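Side-chain contacts in uncharacterized protein (Methylibium petroleiphilum, PDB 3PL0), which probably acts as a dioxygenase of the 2-oxoglutarate and iron type, built on a double-stranded beta-helix (cupin) fold: residues 91-94 and 95-98; 201-205 and 206-210. One frame throughout, in Å; residues are numbered along the deposited sequence. Where two conformers were deposited one is given.

Contact 1 of 2, residues 91-94 and 95-98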
ATOM      1  N   TRP A  91      -1.431  13.594   6.615  1.00 40.36           N
ATOM      2  CA  TRP A  91      -2.543  14.506   6.383  1.00 39.39           C
ATOM      3  C   TRP A  91      -3.769  13.786   5.823  1.00 38.10           C
ATOM      4  O   TRP A  91      -3.655  12.994   4.910  1.00 39.23           O
ATOM      5  CB  TRP A  91      -2.116  15.644   5.402  1.00 42.26           C
ATOM      6  CG  TRP A  91      -2.988  16.907   5.432  1.00 40.43           C
ATOM      7  CD1 TRP A  91      -3.614  17.426   6.516  1.00 51.16           C
ATOM      8  CD2 TRP A  91      -3.309  17.791   4.329  1.00 41.45           C
ATOM      9  NE1 TRP A  91      -4.316  18.550   6.171  1.00 43.23           N
ATOM     10  CE2 TRP A  91      -4.148  18.798   4.833  1.00 46.21           C
ATOM     11  CE3 TRP A  91      -2.991  17.800   2.956  1.00 43.58           C
ATOM     12  CZ2 TRP A  91      -4.655  19.860   4.021  1.00 37.93           C
ATOM     13  CZ3 TRP A  91      -3.481  18.852   2.149  1.00 41.55           C
ATOM     14  CH2 TRP A  91      -4.310  19.865   2.696  1.00 41.75           C
ATOM     15  N   GLN A  92      -4.940  14.107   6.355  1.00 37.60           N
ATOM     16  CA  GLN A  92      -6.210  13.485   5.960  1.00 42.40           C
ATOM     17  C   GLN A  92      -7.292  14.597   5.808  1.00 43.71           C
ATOM     18  O   GLN A  92      -8.267  14.658   6.599  1.00 42.60           O
ATOM     19  CB  GLN A  92      -6.659  12.454   7.026  1.00 41.23           C
ATOM     20  CG  GLN A  92      -5.999  11.091   6.921  1.00 53.88           C
ATOM     21  CD  GLN A  92      -6.079  10.241   8.215  1.00 49.07           C
ATOM     22  OE1 GLN A  92      -5.184   9.438   8.487  1.00 53.12           O
ATOM     23  NE2 GLN A  92      -7.115  10.452   9.017  1.00 51.02           N
ATOM     24  N   PRO A  93      -7.124  15.482   4.802  1.00 41.87           N
ATOM     25  CA  PRO A  93      -8.141  16.502   4.546  1.00 41.78           C
ATOM     26  C   PRO A  93      -9.382  15.798   4.033  1.00 43.31           C
ATOM     27  O   PRO A  93      -9.261  14.661   3.549  1.00 44.37           O
ATOM     28  CB  PRO A  93      -7.516  17.323   3.448  1.00 44.11           C
ATOM     29  CG  PRO A  93      -6.542  16.337   2.735  1.00 45.20           C
ATOM     30  CD  PRO A  93      -5.996  15.542   3.854  1.00 40.80           C
ATOM     31  N   THR A  94     -10.560  16.409   4.126  1.00 41.56           N
ATOM     32  CA  THR A  94     -11.766  15.731   3.629  1.00 40.70           C
ATOM     33  C   THR A  94     -11.781  15.719   2.110  1.00 43.61           C
ATOM     34  O   THR A  94     -12.593  14.990   1.521  1.00 43.58           O
ATOM     35  CB  THR A  94     -13.123  16.368   4.102  1.00 42.18           C
ATOM     36  OG1 THR A  94     -13.290  17.680   3.529  1.00 44.79           O
ATOM     37  CG2 THR A  94     -13.230  16.444   5.630  1.00 40.45           C
ATOM     38  N   THR A  95     -10.926  16.529   1.460  1.00 39.34           N
ATOM     39  CA  THR A  95     -10.881  16.504   0.017  1.00 36.68           C
ATOM     40  C   THR A  95      -9.480  16.784  -0.401  1.00 36.68           C
ATOM     41  O   THR A  95      -8.769  17.588   0.235  1.00 34.88           O
ATOM     42  CB  THR A  95     -11.875  17.552  -0.590  1.00 41.94           C
ATOM     43  OG1 THR A  95     -11.730  17.632  -2.023  1.00 44.28           O
ATOM     44  CG2 THR A  95     -11.659  18.956   0.027  1.00 36.68           C
ATOM     45  N   TYR A  96      -9.073  16.173  -1.512  1.00 35.17           N
ATOM     46  CA  TYR A  96      -7.790  16.516  -2.113  1.00 38.06           C
ATOM     47  C   TYR A  96      -7.778  17.876  -2.805  1.00 36.49           C
ATOM     48  O   TYR A  96      -6.761  18.309  -3.294  1.00 38.32           O
ATOM     49  CB  TYR A  96      -7.304  15.382  -3.016  1.00 41.02           C
ATOM     50  CG  TYR A  96      -7.120  14.139  -2.196  1.00 42.24           C
ATOM     51  CD1 TYR A  96      -6.216  14.121  -1.126  1.00 49.00           C
ATOM     52  CD2 TYR A  96      -7.881  12.998  -2.443  1.00 45.39           C
ATOM     53  CE1 TYR A  96      -6.061  12.982  -0.351  1.00 50.08           C
ATOM     54  CE2 TYR A  96      -7.732  11.876  -1.684  1.00 46.63           C
ATOM     55  CZ  TYR A  96      -6.818  11.868  -0.634  1.00 50.88           C
ATOM     56  OH  TYR A  96      -6.666  10.741   0.145  1.00 56.93           O
ATOM     57  N   ASN A  97      -8.901  18.571  -2.792  1.00 36.46           N
ATOM     58  CA  ASN A  97      -8.925  19.997  -3.158  1.00 38.71           C
ATOM     59  C   ASN A  97      -8.496  20.937  -2.029  1.00 38.24           C
ATOM     60  O   ASN A  97      -8.486  22.160  -2.229  1.00 36.90           O
ATOM     61  CB  ASN A  97     -10.351  20.388  -3.577  1.00 41.42           C
ATOM     62  CG  ASN A  97     -10.762  19.746  -4.875  1.00 44.19           C
ATOM     63  OD1 ASN A  97      -9.927  19.496  -5.721  1.00 44.11           O
ATOM     64  ND2 ASN A  97     -12.047  19.458  -5.021  1.00 46.69           N
ATOM     65  N   ALA A  98      -8.226  20.377  -0.843  1.00 32.22           N
ATOM     66  CA  ALA A  98      -7.895  21.156   0.331  1.00 33.90           C
ATOM     67  C   ALA A  98      -6.519  21.786   0.178  1.00 33.43           C
ATOM     68  O   ALA A  98      -5.595  21.180  -0.354  1.00 34.56           O
ATOM     69  CB  ALA A  98      -7.972  20.294   1.614  1.00 35.41           C
TER
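Ala98 turns its methyl group back onto Pro93 and the rim of the Trp91 indole, bringing a type I beta turn, Thr95 to Ala98, against the end of strand 90-92. The turn lies at the surface, in the loop that joins this strand to its antiparallel partner 103-105. Ala98 CB stands 3.5 Å from Pro93 CB and 3.8 Å from Trp91 CH2, a small apolar cluster of three side chains. The indole takes part in two ways. Its outer edge, at CH2, meets the carbonyl oxygen Ala98 O near the ring plane, whereas one face carries Pro93 CD, which sits 3.5 Å above the plane and is displaced toward the rim. With CG anti to the backbone N (chi1 -160°), Trp91 swings its six-membered ring forward to the turn; at the other end of the indole NE1 is hydrogen-bonded to Gly101 O, which helps to hold the ring's rotation. Tyr96 approaches the same proline obliquely and more loosely, CD1 lying 4.5 Å from Pro93 CG, and its side chain also rests on Gln251.

Thr95 adds an ST turn of its own: Asn97 N donates to Thr95 OG1 at 3.1 Å, nearly straight at 166°. A valine here, lacking the hydroxyl, would probably leave the amide of Asn97 without its acceptor and make the turn less firmly set. The turn is closed by the backbone bond from Ala98 N to Thr95 O, and Thr95 O also lies beside the proline ring, 3.5 Å from Pro93 CB.

Contact 2 of 2, residues 201-205 and 206-210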
ATOM      1  N   PHE A 201     -10.506  -8.960  -7.141  1.00 22.99           N
ATOM      2  CA  PHE A 201      -9.615 -10.090  -6.985  1.00 24.90           C
ATOM      3  C   PHE A 201      -9.145 -10.108  -5.528  1.00 25.07           C
ATOM      4  O   PHE A 201      -9.141  -9.094  -4.862  1.00 23.68           O
ATOM      5  CB  PHE A 201      -8.419  -9.969  -7.938  1.00 26.04           C
ATOM      6  CG  PHE A 201      -7.700  -8.664  -7.852  1.00 21.34           C
ATOM      7  CD1 PHE A 201      -8.087  -7.596  -8.643  1.00 23.37           C
ATOM      8  CD2 PHE A 201      -6.643  -8.493  -6.983  1.00 28.47           C
ATOM      9  CE1 PHE A 201      -7.432  -6.392  -8.535  1.00 23.81           C
ATOM     10  CE2 PHE A 201      -5.978  -7.316  -6.882  1.00 28.83           C
ATOM     11  CZ  PHE A 201      -6.377  -6.241  -7.629  1.00 28.85           C
ATOM     12  N   THR A 202      -8.768 -11.275  -5.030  1.00 25.72           N
ATOM     13  CA  THR A 202      -8.332 -11.402  -3.654  1.00 29.43           C
ATOM     14  C   THR A 202      -6.857 -11.695  -3.630  1.00 29.30           C
ATOM     15  O   THR A 202      -6.415 -12.692  -4.197  1.00 31.88           O
ATOM     16  CB  THR A 202      -9.090 -12.516  -2.937  1.00 33.04           C
ATOM     17  OG1 THR A 202     -10.484 -12.215  -2.958  1.00 26.26           O
ATOM     18  CG2 THR A 202      -8.622 -12.637  -1.502  1.00 27.71           C
ATOM     19  N   LEU A 203      -6.103 -10.824  -2.974  1.00 26.53           N
ATOM     20  CA  LEU A 203      -4.683 -11.061  -2.769  1.00 29.82           C
ATOM     21  C   LEU A 203      -4.520 -12.155  -1.723  1.00 30.85           C
ATOM     22  O   LEU A 203      -5.069 -12.059  -0.638  1.00 30.47           O
ATOM     23  CB  LEU A 203      -3.972  -9.766  -2.331  1.00 29.56           C
ATOM     24  CG  LEU A 203      -4.029  -8.606  -3.350  1.00 27.60           C
ATOM     25  CD1 LEU A 203      -3.667  -7.268  -2.686  1.00 27.73           C
ATOM     26  CD2 LEU A 203      -3.198  -8.841  -4.557  1.00 31.10           C
ATOM     27  N   GLU A 204      -3.755 -13.185  -2.075  1.00 29.14           N
ATOM     28  CA  GLU A 204      -3.575 -14.361  -1.243  1.00 33.11           C
ATOM     29  C   GLU A 204      -2.128 -14.801  -1.044  1.00 32.31           C
ATOM     30  O   GLU A 204      -1.845 -15.439  -0.034  1.00 34.92           O
ATOM     31  CB  GLU A 204      -4.363 -15.545  -1.829  1.00 35.87           C
ATOM     32  CG  GLU A 204      -5.868 -15.290  -1.872  1.00 43.53           C
ATOM     33  CD  GLU A 204      -6.697 -16.487  -2.378  1.00 55.96           C
ATOM     34  OE1 GLU A 204      -6.219 -17.211  -3.276  1.00 49.71           O
ATOM     35  OE2 GLU A 204      -7.843 -16.666  -1.883  1.00 62.32           O
ATOM     36  N   GLN A 205      -1.216 -14.501  -1.977  1.00 27.87           N
ATOM     37  CA  GLN A 205       0.174 -14.951  -1.823  0.50 30.12           C
ATOM     38  C   GLN A 205       1.038 -13.810  -1.326  1.00 28.76           C
ATOM     39  O   GLN A 205       1.083 -12.748  -1.933  1.00 28.44           O
ATOM     40  CB  GLN A 205       0.734 -15.513  -3.131  0.50 29.44           C
ATOM     41  CG  GLN A 205       0.018 -16.768  -3.641  0.50 38.13           C
ATOM     42  CD  GLN A 205      -0.107 -17.849  -2.584  0.50 40.89           C
ATOM     43  OE1 GLN A 205      -1.177 -18.448  -2.415  0.50 42.35           O
ATOM     44  NE2 GLN A 205       0.976 -18.093  -1.851  0.50 33.60           N
ATOM     45  N   PRO A 206       1.742 -14.016  -0.205  1.00 28.35           N
ATOM     46  CA  PRO A 206       2.572 -12.933   0.271  1.00 26.95           C
ATOM     47  C   PRO A 206       3.515 -12.404  -0.779  1.00 27.68           C
ATOM     48  O   PRO A 206       4.015 -13.163  -1.599  1.00 26.17           O
ATOM     49  CB  PRO A 206       3.336 -13.566   1.416  1.00 28.95           C
ATOM     50  CG  PRO A 206       2.384 -14.564   1.963  1.00 33.11           C
ATOM     51  CD  PRO A 206       1.694 -15.129   0.766  1.00 33.26           C
ATOM     52  N   TRP A 207       3.716 -11.094  -0.753  1.00 27.09           N
ATOM     53  CA  TRP A 207       4.554 -10.359  -1.695  1.00 28.59           C
ATOM     54  C   TRP A 207       3.919 -10.257  -3.072  1.00 26.97           C
ATOM     55  O   TRP A 207       4.610  -9.935  -4.033  1.00 27.25           O
ATOM     56  CB  TRP A 207       5.988 -10.932  -1.750  1.00 33.13           C
ATOM     57  CG  TRP A 207       6.481 -11.096  -0.388  1.00 34.29           C
ATOM     58  CD1 TRP A 207       6.742 -12.268   0.253  1.00 34.51           C
ATOM     59  CD2 TRP A 207       6.682 -10.070   0.554  1.00 24.73           C
ATOM     60  NE1 TRP A 207       7.127 -12.026   1.531  1.00 31.99           N
ATOM     61  CE2 TRP A 207       7.100 -10.680   1.745  1.00 32.55           C
ATOM     62  CE3 TRP A 207       6.639  -8.679   0.498  1.00 29.24           C
ATOM     63  CZ2 TRP A 207       7.406  -9.958   2.862  1.00 30.53           C
ATOM     64  CZ3 TRP A 207       6.946  -7.971   1.610  1.00 35.45           C
ATOM     65  CH2 TRP A 207       7.319  -8.593   2.773  1.00 32.79           C
ATOM     66  N   THR A 208       2.602 -10.484  -3.166  1.00 24.91           N
ATOM     67  CA  THR A 208       1.881 -10.033  -4.315  1.00 24.48           C
ATOM     68  C   THR A 208       1.725  -8.515  -4.154  1.00 25.95           C
ATOM     69  O   THR A 208       1.387  -8.041  -3.064  1.00 24.60           O
ATOM     70  CB  THR A 208       0.489 -10.710  -4.481  1.00 26.24           C
ATOM     71  OG1 THR A 208       0.644 -12.145  -4.477  1.00 25.66           O
ATOM     72  CG2 THR A 208      -0.154 -10.234  -5.813  1.00 22.94           C
ATOM     73  N   VAL A 209       2.002  -7.766  -5.223  1.00 24.10           N
ATOM     74  CA  VAL A 209       1.904  -6.302  -5.210  1.00 22.63           C
ATOM     75  C   VAL A 209       0.928  -5.703  -6.234  1.00 25.51           C
ATOM     76  O   VAL A 209       0.965  -6.009  -7.404  1.00 26.13           O
ATOM     77  CB  VAL A 209       3.279  -5.677  -5.348  1.00 26.76           C
ATOM     78  CG1 VAL A 209       3.173  -4.188  -5.135  1.00 25.61           C
ATOM     79  CG2 VAL A 209       4.213  -6.324  -4.325  1.00 21.61           C
ATOM     80  N   LEU A 210       0.050  -4.816  -5.757  1.00 23.23           N
ATOM     81  CA  LEU A 210      -0.838  -4.076  -6.613  1.00 23.29           C
ATOM     82  C   LEU A 210      -0.234  -2.700  -6.806  1.00 22.84           C
ATOM     83  O   LEU A 210      -0.099  -1.955  -5.841  1.00 26.37           O
ATOM     84  CB  LEU A 210      -2.223  -3.948  -5.964  1.00 24.01           C
ATOM     85  CG  LEU A 210      -3.269  -3.017  -6.604  1.00 24.98           C
ATOM     86  CD1 LEU A 210      -3.579  -3.498  -8.007  1.00 17.94           C
ATOM     87  CD2 LEU A 210      -4.526  -2.961  -5.726  1.00 23.36           C
TER
HETATM   88  O   HOH W   1      -2.139 -13.259  -4.446  1.00 38.10           O
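Leu203 lays its CD2 methyl against the methyl of Thr208, CD2 to CG2 at 3.6 Å, the two side chains meeting at a slant inside the connection from strand 198-201 to strand 209-213. The same CD2 lies in plane at the edge of the Phe201 ring. That ring also turns its edge to Leu210, whose CD1 is 3.9 Å from Phe201 CZ. Phe201, Leu203, Thr208 and Leu210 all point their side chains toward the facing limb, on the inner side of the bend.

The bend itself is a type II beta turn from Gln205 to Thr208, with Pro206 and Trp207 at its corners. Gln205 O is gripped twice by one residue: Thr208 N donates at 3.0 Å and Thr208 OG1 at 2.7 Å, both tilted by roughly 20° from the carbonyl plane. Thr208 splits its two branches between these tasks: CG2, anti to the backbone N, faces Leu203, while OG1, beside that N (chi1 -54°), reaches the carbonyl. The corner residue Trp207 sends NE1 outward to a hydrogen bond with Asp44, and just before the turn Glu204 forms a salt bridge with Arg180 on strand 172-181.

A water accepts from Glu204 N at 2.9 Å and donates to Thr208 OG1 at 3.0 Å. The buried threonine hydroxyl is therefore satisfied as donor and acceptor at once, tying Thr208 to Gln205 directly and to Glu204 through the water, while the methyl of the same residue packs on Leu203.

Overall arrangement
From the N terminus, the chain reaches contact 1 first, at residues 91-98, where strand 90-92 ends and the loop toward strand 103-105 begins; contact 1 lies near the surface, beside the two-stranded antiparallel sheet of 90-92 and 103-105. The chain then passes through helix 118-134 and the long strands 141-152, 172-181 and 183-192 before contact 2, residues 201-210, closes the bend between strand 198-201 of the three-stranded sheet and strand 209-213 of the eight-stranded one. The contacts follow in series, neither nested nor crossed. They lie on opposite sides of the chain's centre, with their own centres 29 Å apart, and do not touch: one shapes a peripheral loop, the other joins two sheets.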